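Local coordinates for uncharacterized protein (Escherichia coli O157:H7, PDB 4ZV9) that is of unknown function but, as a member of the dienelactone hydrolase family with the alpha/beta-hydrolase fold, is probably a hydrolase, at residues F113-P118 with G122-T127; A68-L73 with K232-Y237; V47-R52 with E93-V98. All blocks are in the same frame, centred on the assembly; numbering follows the deposited sequence.

Interaction 1: F113-P118 with G122-T127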
loop_
_atom_site.group_PDB
_atom_site.type_symbol
_atom_site.label_atom_id
_atom_site.label_comp_id
_atom_site.label_asym_id
_atom_site.label_seq_id
_atom_site.Cartn_x
_atom_site.Cartn_y
_atom_site.Cartn_z
ATOM N N PHE A 113 1.811 -2.776 -14.243
ATOM C CA PHE A 113 2.939 -3.645 -14.450
ATOM C C PHE A 113 2.697 -5.005 -13.791
ATOM O O PHE A 113 2.978 -6.038 -14.394
ATOM C CB PHE A 113 4.218 -2.991 -13.896
ATOM C CG PHE A 113 5.469 -3.816 -14.089
ATOM C CD1 PHE A 113 6.093 -3.880 -15.318
ATOM C CD2 PHE A 113 6.027 -4.499 -13.025
ATOM C CE1 PHE A 113 7.243 -4.643 -15.493
ATOM C CE2 PHE A 113 7.181 -5.258 -13.187
ATOM C CZ PHE A 113 7.792 -5.325 -14.417
HETATM N N MSE A 114 2.151 -5.008 -12.580
HETATM C CA MSE A 114 1.889 -6.263 -11.869
HETATM C C MSE A 114 0.728 -7.010 -12.509
HETATM O O MSE A 114 0.646 -8.231 -12.393
HETATM C CB MSE A 114 1.666 -6.012 -10.374
HETATM C CG MSE A 114 2.954 -5.606 -9.664
HETATM SE SE MSE A 114 4.098 -7.218 -9.546
HETATM C CE MSE A 114 5.216 -6.997 -11.129
ATOM N N GLN A 115 -0.174 -6.295 -13.179
ATOM C CA GLN A 115 -1.295 -6.939 -13.892
ATOM C C GLN A 115 -0.784 -7.812 -15.028
ATOM O O GLN A 115 -1.329 -8.877 -15.294
ATOM C CB GLN A 115 -2.268 -5.902 -14.497
ATOM C CG GLN A 115 -3.339 -5.375 -13.536
ATOM C CD GLN A 115 -4.108 -4.149 -14.031
ATOM O OE1 GLN A 115 -3.666 -3.442 -14.924
ATOM N NE2 GLN A 115 -5.237 -3.861 -13.395
ATOM N N ARG A 116 0.263 -7.342 -15.692
ATOM C CA ARG A 116 0.818 -8.026 -16.851
ATOM C C ARG A 116 2.061 -8.867 -16.559
ATOM O O ARG A 116 2.630 -9.464 -17.470
ATOM C CB ARG A 116 1.157 -6.979 -17.908
ATOM C CG ARG A 116 -0.028 -6.070 -18.198
ATOM C CD ARG A 116 0.364 -4.842 -18.985
ATOM N NE ARG A 116 -0.672 -3.815 -18.933
ATOM C CZ ARG A 116 -1.539 -3.513 -19.895
ATOM N NH1 ARG A 116 -1.531 -4.134 -21.072
ATOM N NH2 ARG A 116 -2.424 -2.552 -19.673
ATOM N N TYR A 117 2.480 -8.911 -15.306
ATOM C CA TYR A 117 3.693 -9.632 -14.924
ATOM C C TYR A 117 3.510 -11.124 -15.226
ATOM O O TYR A 117 2.569 -11.730 -14.729
ATOM C CB TYR A 117 3.984 -9.399 -13.442
ATOM C CG TYR A 117 5.379 -9.822 -13.012
ATOM C CD1 TYR A 117 6.500 -9.084 -13.395
ATOM C CD2 TYR A 117 5.569 -10.921 -12.209
ATOM C CE1 TYR A 117 7.781 -9.450 -12.992
ATOM C CE2 TYR A 117 6.844 -11.303 -11.803
ATOM C CZ TYR A 117 7.943 -10.559 -12.201
ATOM O OH TYR A 117 9.200 -10.945 -11.782
ATOM N N PRO A 118 4.415 -11.720 -16.019
ATOM C CA PRO A 118 4.268 -13.128 -16.422
ATOM C C PRO A 118 4.045 -14.135 -15.296
ATOM O O PRO A 118 3.263 -15.076 -15.477
ATOM C CB PRO A 118 5.586 -13.438 -17.177
ATOM C CG PRO A 118 6.129 -12.107 -17.574
ATOM C CD PRO A 118 5.709 -11.162 -16.476
ATOM N N GLY A 122 -2.619 -11.854 -12.798
ATOM C CA GLY A 122 -3.374 -10.766 -13.417
ATOM C C GLY A 122 -4.173 -9.976 -12.396
ATOM O O GLY A 122 -4.549 -8.838 -12.667
ATOM N N LYS A 123 -4.471 -10.569 -11.243
ATOM C CA LYS A 123 -5.186 -9.847 -10.178
ATOM C C LYS A 123 -4.172 -9.079 -9.315
ATOM O O LYS A 123 -3.109 -9.605 -8.975
ATOM C CB LYS A 123 -5.990 -10.786 -9.290
ATOM C CG LYS A 123 -7.145 -11.436 -10.015
ATOM C CD LYS A 123 -8.026 -12.310 -9.155
ATOM C CE LYS A 123 -9.487 -11.962 -9.413
ATOM N NZ LYS A 123 -10.380 -13.025 -8.889
ATOM N N VAL A 124 -4.495 -7.827 -9.016
ATOM C CA VAL A 124 -3.626 -6.974 -8.234
ATOM C C VAL A 124 -4.413 -6.251 -7.144
ATOM O O VAL A 124 -5.473 -5.682 -7.401
ATOM C CB VAL A 124 -2.940 -5.911 -9.112
ATOM C CG1 VAL A 124 -1.996 -5.072 -8.269
ATOM C CG2 VAL A 124 -2.161 -6.562 -10.240
ATOM N N GLY A 125 -3.881 -6.297 -5.933
ATOM C CA GLY A 125 -4.430 -5.559 -4.807
ATOM C C GLY A 125 -3.439 -4.471 -4.435
ATOM O O GLY A 125 -2.325 -4.428 -4.972
ATOM N N ILE A 126 -3.848 -3.573 -3.547
ATOM C CA ILE A 126 -2.980 -2.493 -3.132
ATOM C C ILE A 126 -3.156 -2.196 -1.639
ATOM O O ILE A 126 -4.263 -2.302 -1.104
ATOM C CB ILE A 126 -3.214 -1.219 -3.991
ATOM C CG1 ILE A 126 -2.108 -0.187 -3.737
ATOM C CG2 ILE A 126 -4.576 -0.607 -3.714
ATOM C CD1 ILE A 126 -1.993 0.887 -4.809
ATOM N N THR A 127 -2.056 -1.833 -0.982
ATOM C CA THR A 127 -2.107 -1.421 0.410
ATOM C C THR A 127 -1.051 -0.374 0.593
ATOM O O THR A 127 -0.053 -0.337 -0.138
ATOM C CB THR A 127 -1.891 -2.599 1.394
ATOM O OG1 THR A 127 -2.142 -2.172 2.738
ATOM C CG2 THR A 127 -0.493 -3.160 1.275
HETATM O O HOH W 1 -1.356 -9.822 -11.264
#

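Interaction 2: A68-L73 with K232-Y237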
loop_
_atom_site.group_PDB
_atom_site.type_symbol
_atom_site.label_atom_id
_atom_site.label_comp_id
_atom_site.label_asym_id
_atom_site.label_seq_id
_atom_site.Cartn_x
_atom_site.Cartn_y
_atom_site.Cartn_z
ATOM N N ALA A 68 3.247 -14.118 3.153
ATOM C CA ALA A 68 1.840 -14.504 3.168
ATOM C C ALA A 68 1.410 -15.181 1.861
ATOM O O ALA A 68 0.274 -15.627 1.758
ATOM C CB ALA A 68 0.958 -13.298 3.474
ATOM N N GLY A 69 2.294 -15.216 0.859
ATOM C CA GLY A 69 2.030 -15.910 -0.408
ATOM C C GLY A 69 1.722 -15.071 -1.646
ATOM O O GLY A 69 1.245 -15.600 -2.638
ATOM N N TYR A 70 2.035 -13.778 -1.629
ATOM C CA TYR A 70 1.757 -12.906 -2.784
ATOM C C TYR A 70 3.022 -12.270 -3.342
ATOM O O TYR A 70 4.029 -12.153 -2.629
ATOM C CB TYR A 70 0.785 -11.814 -2.379
ATOM C CG TYR A 70 -0.452 -12.374 -1.698
ATOM C CD1 TYR A 70 -1.431 -13.014 -2.430
ATOM C CD2 TYR A 70 -0.601 -12.307 -0.316
ATOM C CE1 TYR A 70 -2.557 -13.556 -1.812
ATOM C CE2 TYR A 70 -1.716 -12.840 0.315
ATOM C CZ TYR A 70 -2.695 -13.467 -0.441
ATOM O OH TYR A 70 -3.806 -14.011 0.180
ATOM N N ILE A 71 2.990 -11.878 -4.616
ATOM C CA ILE A 71 4.112 -11.123 -5.196
ATOM C C ILE A 71 3.891 -9.679 -4.781
ATOM O O ILE A 71 2.851 -9.117 -5.076
ATOM C CB ILE A 71 4.172 -11.189 -6.735
ATOM C CG1 ILE A 71 4.377 -12.638 -7.181
ATOM C CG2 ILE A 71 5.337 -10.336 -7.237
ATOM C CD1 ILE A 71 4.183 -12.862 -8.665
ATOM N N ALA A 72 4.872 -9.082 -4.109
ATOM C CA ALA A 72 4.750 -7.715 -3.646
ATOM C C ALA A 72 5.699 -6.795 -4.401
ATOM O O ALA A 72 6.859 -7.143 -4.634
ATOM C CB ALA A 72 5.040 -7.658 -2.155
ATOM N N LEU A 73 5.195 -5.637 -4.809
ATOM C CA LEU A 73 6.017 -4.625 -5.454
ATOM C C LEU A 73 5.840 -3.312 -4.709
ATOM O O LEU A 73 4.716 -2.815 -4.581
ATOM C CB LEU A 73 5.634 -4.445 -6.905
ATOM C CG LEU A 73 6.347 -3.308 -7.643
ATOM C CD1 LEU A 73 7.870 -3.459 -7.635
ATOM C CD2 LEU A 73 5.860 -3.235 -9.072
ATOM N N LYS A 232 -6.482 -11.646 5.782
ATOM C CA LYS A 232 -7.769 -12.287 5.495
ATOM C C LYS A 232 -8.452 -11.640 4.285
ATOM O O LYS A 232 -9.124 -12.318 3.504
ATOM C CB LYS A 232 -8.703 -12.225 6.706
ATOM C CG LYS A 232 -8.214 -13.115 7.837
ATOM C CD LYS A 232 -9.177 -13.230 9.012
ATOM C CE LYS A 232 -8.449 -13.859 10.190
ATOM N NZ LYS A 232 -9.398 -14.313 11.239
ATOM N N TRP A 233 -8.307 -10.329 4.154
ATOM C CA TRP A 233 -8.900 -9.592 3.046
ATOM C C TRP A 233 -8.216 -10.053 1.750
ATOM O O TRP A 233 -8.890 -10.350 0.754
ATOM C CB TRP A 233 -8.711 -8.089 3.271
ATOM C CG TRP A 233 -9.658 -7.194 2.524
ATOM C CD1 TRP A 233 -9.362 -6.389 1.470
ATOM C CD2 TRP A 233 -11.043 -6.958 2.837
ATOM N NE1 TRP A 233 -10.483 -5.677 1.091
ATOM C CE2 TRP A 233 -11.527 -6.011 1.911
ATOM C CE3 TRP A 233 -11.920 -7.466 3.805
ATOM C CZ2 TRP A 233 -12.854 -5.557 1.918
ATOM C CZ3 TRP A 233 -13.239 -7.024 3.807
ATOM C CH2 TRP A 233 -13.691 -6.076 2.870
ATOM N N PHE A 234 -6.884 -10.118 1.775
ATOM C CA PHE A 234 -6.127 -10.591 0.609
ATOM C C PHE A 234 -6.549 -11.998 0.220
ATOM O O PHE A 234 -6.734 -12.290 -0.959
ATOM C CB PHE A 234 -4.609 -10.594 0.854
ATOM C CG PHE A 234 -3.972 -9.217 0.964
ATOM C CD1 PHE A 234 -4.563 -8.083 0.402
ATOM C CD2 PHE A 234 -2.739 -9.081 1.572
ATOM C CE1 PHE A 234 -3.956 -6.838 0.510
ATOM C CE2 PHE A 234 -2.110 -7.847 1.647
ATOM C CZ PHE A 234 -2.724 -6.723 1.119
ATOM N N ASP A 235 -6.664 -12.870 1.215
ATOM C CA ASP A 235 -7.031 -14.252 0.978
ATOM C C ASP A 235 -8.418 -14.346 0.346
ATOM O O ASP A 235 -8.663 -15.165 -0.529
ATOM C CB ASP A 235 -7.024 -15.022 2.295
ATOM C CG ASP A 235 -7.404 -16.473 2.117
ATOM O OD1 ASP A 235 -6.724 -17.169 1.340
ATOM O OD2 ASP A 235 -8.384 -16.918 2.746
ATOM N N LYS A 236 -9.319 -13.484 0.786
ATOM C CA LYS A 236 -10.673 -13.478 0.266
ATOM C C LYS A 236 -10.776 -12.925 -1.158
ATOM O O LYS A 236 -11.533 -13.453 -1.965
ATOM C CB LYS A 236 -11.556 -12.640 1.183
ATOM C CG LYS A 236 -13.051 -12.754 0.934
ATOM C CD LYS A 236 -13.793 -11.889 1.935
ATOM C CE LYS A 236 -15.263 -11.854 1.733
ATOM N NZ LYS A 236 -15.853 -13.144 1.329
ATOM N N TYR A 237 -10.020 -11.875 -1.469
ATOM C CA TYR A 237 -10.208 -11.178 -2.736
ATOM C C TYR A 237 -9.123 -11.298 -3.796
ATOM O O TYR A 237 -9.350 -10.875 -4.914
ATOM C CB TYR A 237 -10.528 -9.704 -2.469
ATOM C CG TYR A 237 -11.850 -9.515 -1.747
ATOM C CD1 TYR A 237 -13.049 -9.844 -2.367
ATOM C CD2 TYR A 237 -11.905 -8.970 -0.464
ATOM C CE1 TYR A 237 -14.276 -9.656 -1.721
ATOM C CE2 TYR A 237 -13.119 -8.778 0.189
ATOM C CZ TYR A 237 -14.300 -9.124 -0.449
ATOM O OH TYR A 237 -15.486 -8.933 0.190
HETATM O O HOH W 2 -5.488 -15.108 -2.328
#

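Interaction 3: V47-R52 with E93-V98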
loop_
_atom_site.group_PDB
_atom_site.type_symbol
_atom_site.label_atom_id
_atom_site.label_comp_id
_atom_site.label_asym_id
_atom_site.label_seq_id
_atom_site.Cartn_x
_atom_site.Cartn_y
_atom_site.Cartn_z
ATOM N N VAL A 47 2.559 -2.254 -2.782
ATOM C CA VAL A 47 2.699 -1.685 -1.453
ATOM C C VAL A 47 3.203 -0.253 -1.589
ATOM O O VAL A 47 4.281 -0.020 -2.130
ATOM C CB VAL A 47 3.674 -2.515 -0.612
ATOM C CG1 VAL A 47 3.873 -1.888 0.765
ATOM C CG2 VAL A 47 3.180 -3.937 -0.480
ATOM N N VAL A 48 2.433 0.703 -1.090
ATOM C CA VAL A 48 2.772 2.109 -1.228
ATOM C C VAL A 48 3.304 2.666 0.079
ATOM O O VAL A 48 2.651 2.578 1.131
ATOM C CB VAL A 48 1.561 2.950 -1.652
ATOM C CG1 VAL A 48 1.994 4.382 -1.949
ATOM C CG2 VAL A 48 0.871 2.334 -2.858
ATOM N N HIS A 49 4.472 3.295 0.006
ATOM C CA HIS A 49 5.113 3.854 1.201
ATOM C C HIS A 49 4.425 5.098 1.768
ATOM O O HIS A 49 3.375 5.542 1.273
ATOM C CB HIS A 49 6.605 4.143 0.927
ATOM C CG HIS A 49 6.866 5.067 -0.235
ATOM N ND1 HIS A 49 6.525 6.402 -0.219
ATOM C CD2 HIS A 49 7.518 4.866 -1.406
ATOM C CE1 HIS A 49 6.932 6.981 -1.338
ATOM N NE2 HIS A 49 7.540 6.071 -2.075
ATOM N N GLU A 50 5.012 5.642 2.839
ATOM C CA GLU A 50 4.483 6.813 3.520
ATOM C C GLU A 50 4.996 8.100 2.837
ATOM O O GLU A 50 5.245 8.112 1.616
ATOM C CB GLU A 50 4.835 6.713 5.030
ATOM C CG GLU A 50 4.282 5.454 5.708
ATOM C CD GLU A 50 4.752 5.255 7.156
ATOM O OE1 GLU A 50 5.965 5.306 7.396
ATOM O OE2 GLU A 50 3.922 4.981 8.050
ATOM N N ASN A 51 5.202 9.165 3.603
ATOM C CA ASN A 51 5.658 10.443 3.049
ATOM C C ASN A 51 7.172 10.647 3.026
ATOM O O ASN A 51 7.649 11.789 2.948
ATOM C CB ASN A 51 5.016 11.604 3.815
ATOM C CG ASN A 51 5.384 11.624 5.288
ATOM O OD1 ASN A 51 5.916 10.667 5.827
ATOM N ND2 ASN A 51 5.055 12.717 5.956
ATOM N N ARG A 52 7.938 9.569 3.080
ATOM C CA ARG A 52 9.385 9.689 3.108
ATOM C C ARG A 52 10.122 8.627 2.293
ATOM O O ARG A 52 11.239 8.249 2.636
ATOM C CB ARG A 52 9.858 9.705 4.559
ATOM C CG ARG A 52 9.301 8.587 5.431
ATOM C CD ARG A 52 8.972 9.173 6.768
ATOM N NE ARG A 52 8.723 8.206 7.837
ATOM C CZ ARG A 52 7.548 7.949 8.384
ATOM N NH1 ARG A 52 6.450 8.554 7.930
ATOM N NH2 ARG A 52 7.471 7.076 9.386
ATOM N N GLU A 93 11.508 15.718 3.184
ATOM C CA GLU A 93 11.840 16.913 2.432
ATOM C C GLU A 93 11.904 16.649 0.929
ATOM O O GLU A 93 11.365 17.411 0.133
ATOM C CB GLU A 93 13.182 17.440 2.940
ATOM C CG GLU A 93 13.773 18.553 2.101
ATOM C CD GLU A 93 15.141 18.973 2.612
ATOM O OE1 GLU A 93 15.477 18.636 3.778
ATOM O OE2 GLU A 93 15.875 19.639 1.857
ATOM N N LEU A 94 12.538 15.551 0.543
ATOM C CA LEU A 94 12.647 15.199 -0.868
ATOM C C LEU A 94 11.291 14.866 -1.480
ATOM O O LEU A 94 11.010 15.269 -2.611
ATOM C CB LEU A 94 13.607 14.018 -1.086
ATOM C CG LEU A 94 15.090 14.327 -0.854
ATOM C CD1 LEU A 94 15.918 13.046 -0.929
ATOM C CD2 LEU A 94 15.622 15.352 -1.848
ATOM N N GLN A 95 10.455 14.122 -0.756
ATOM C CA GLN A 95 9.176 13.692 -1.335
ATOM C C GLN A 95 8.292 14.903 -1.645
ATOM O O GLN A 95 7.558 14.895 -2.624
ATOM C CB GLN A 95 8.478 12.650 -0.455
ATOM C CG GLN A 95 7.273 12.022 -1.132
ATOM C CD GLN A 95 6.843 10.699 -0.511
ATOM O OE1 GLN A 95 7.663 9.847 -0.185
ATOM N NE2 GLN A 95 5.542 10.508 -0.385
ATOM N N GLN A 96 8.403 15.953 -0.834
ATOM C CA GLN A 96 7.687 17.210 -1.078
ATOM C C GLN A 96 8.063 17.903 -2.388
ATOM O O GLN A 96 7.252 18.616 -2.956
ATOM C CB GLN A 96 7.969 18.207 0.041
ATOM C CG GLN A 96 7.233 17.919 1.322
ATOM C CD GLN A 96 7.572 18.922 2.404
ATOM O OE1 GLN A 96 8.584 19.638 2.328
ATOM N NE2 GLN A 96 6.746 18.959 3.442
ATOM N N GLN A 97 9.281 17.677 -2.859
ATOM C CA GLN A 97 9.764 18.289 -4.088
ATOM C C GLN A 97 9.329 17.515 -5.330
ATOM O O GLN A 97 9.461 18.018 -6.433
ATOM C CB GLN A 97 11.293 18.365 -4.081
ATOM C CG GLN A 97 11.920 19.116 -2.908
ATOM C CD GLN A 97 13.427 18.864 -2.765
ATOM O OE1 GLN A 97 14.063 18.242 -3.626
ATOM N NE2 GLN A 97 14.010 19.365 -1.670
ATOM N N VAL A 98 8.840 16.295 -5.166
ATOM C CA VAL A 98 8.446 15.474 -6.305
ATOM C C VAL A 98 7.043 15.894 -6.766
ATOM O O VAL A 98 6.164 16.134 -5.941
ATOM C CB VAL A 98 8.456 13.967 -5.939
ATOM C CG1 VAL A 98 8.014 13.102 -7.121
ATOM C CG2 VAL A 98 9.847 13.524 -5.493
#

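Interaction 1: F113-P118 with G122-T127
Gln115 and Gly122 bring the end of helix 100-116 against the start of strand 123-128, with their CA atoms 4.4 Å apart, while beyond Val124 the strand runs on away from the helix as a parallel neighbour of strand 42-48 in the alpha/beta-hydrolase sheet. At this closest point the main chains meet through a CA-H...O contact: CA of Gly122 lies 3.4 Å from O of Gln115, with an angle of 166° at the hydrogen. Gly122 has a positive phi (111°), a conformation open mainly to glycine, which lets the chain turn its corner here.

Val124 is the strand residue that reaches back to the helix, and its CG2 branch does the touching. CG2 of Val124 sits 3.6 Å from N of Gln115 and 3.7 Å from its CG, where the two side chains cross at about a right angle. CG2 also reaches CB of Met114, a selenomethionine, at 3.9 Å; in the conformer described, the bent remainder of that side chain leads away toward Ala44 of strand 42-48 and Leu32 of strand 28-35. CG1 of Val124 stands anti to the backbone N (chi1 -178°), which leaves CG2 as the branch beside that N and facing the helix.

A water completes the joint. It donates to O of Met114 at 2.8 Å and to O of Lys123 at 2.9 Å, and accepts a weak bond from N of Gly122.

No direct hydrogen bond spans the two segments. The chemistry therefore implies a close junction between the helix end and the strand start, held by methyl packing on the buried side, by the CA-H...O contact and by one water that satisfies carbonyls from both helix and strand.

Interaction 2: A68-L73 with K232-Y237
Tyr70 reaches across to the last turns of helix 220-237 and presents a ring face to the edge of Phe234. The pair is an offset edge-to-face stack, with centroids 5.7 Å apart and ring planes at 74°. The nearest ring atoms are CE2 of Tyr70 and CD2 of Phe234, at 4.1 Å. Closer still is the base of the phenylalanine: its CB packs 3.7 Å from CZ of Tyr70, so the tyrosine ring meets both the stem and the rim of its partner. Phe234 keeps CG beside its backbone N (chi1 -69°), and although its CB faces the tyrosine, the ring leads onward toward the sheet.

The phenol oxygen comes to rest against the helix backbone, at N and CA of Asp235. OH of Tyr70 lies 3.2 Å from N of Asp235, but the angle is too poor for a hydrogen bond; it is 3.3 Å from CA of Asp235, whose CB is only marginally involved. A water lies at the edge of the tyrosine ring, in its plane, 3.2 Å from OH of Tyr70; its bond to O of Phe234 is weak and doubtful.

Just before Tyr70, Gly69 ends helix 56-67 in a Schellman motif, and the chain then enters strand 71-75. Tyr70 also packs on Pro43 and Val45 of strand 42-48 and on Leu238, while Phe234 spans Val45 and, on strand 148-151, Cys148 and Val150; the contact thus ties the C-terminal helix to one face of the central sheet.

Interaction 3: V47-R52 with E93-V98
The imidazole of His49 and the carboxamide of Gln95 meet with their planes 58° apart, NE2 of the glutamine lying at the ring's edge, in plane. OE1 approaches the same ring obliquely, 3.2 Å from CE1. The guanidinium of Arg52 has OD1 of Asn51 at its edge, in plane, bonded to NH1 at 3.0 Å.

Both ring and amide converge on one carbonyl. ND1 of His49 donates to O of Glu50 at 2.8 Å, nearly straight (164°) and within the ring plane. NE2 of Gln95 donates to that same oxygen at 3.1 Å; it lies in the carbonyl plane on a lone pair, whereas ND1 is tilted from that plane. Gln95 extends from the helix with CG anti to its backbone N (chi1 -171°), carrying the amide into the 47-52 loop, where its CB packs 3.6 Å from O of Asn51. Its OE1 accepts from Gly53 N, so both ends of the amide hold the loop backbone.

Glu50 and Arg52 form a salt bridge: OE1 lies 3.1 Å from NH2, well out of the guanidinium plane, by charge alone. NE of Arg52 has a further partner in Asp88.

The loop leaves strand 42-48; in this family it lies by the nucleophile and probably supplies part of the oxyanion hole, consistent with Glu50 packing on Phe129, next to Cys130. His49 touches Ile58 of helix 56-67, meets Phe107 of helix 100-116 edge-to-face and bonds Gly77 N through NE2; Gln95, which also touches Leu103 and Tyr131, pins the loop to helix 88-97, which leads on to helix 100-116.

How the interactions relate
All three contacts reach one sheet, in which strand 42-48 lies between strands 71-75 and 123-128. Val47 N meets Leu73 O at 2.9 Å and Val48 N meets Thr127 O at 2.9 Å, both probable hydrogen bonds linking interaction 3 to the other two. Interactions 1 and 2 have centres about 11 Å apart and join through Met114 CG and Leu73 CD2, 3.8 Å apart; interaction 3 is centred about 22 and 24 Å from them. Strand 123-128 leads toward Cys130, modified in this crystal and probably at the nucleophile position, as in relatives. The 47-52 loop is thus probably close to the active site; the touching residues of interactions 1 and 2 lie toward the strands' other end.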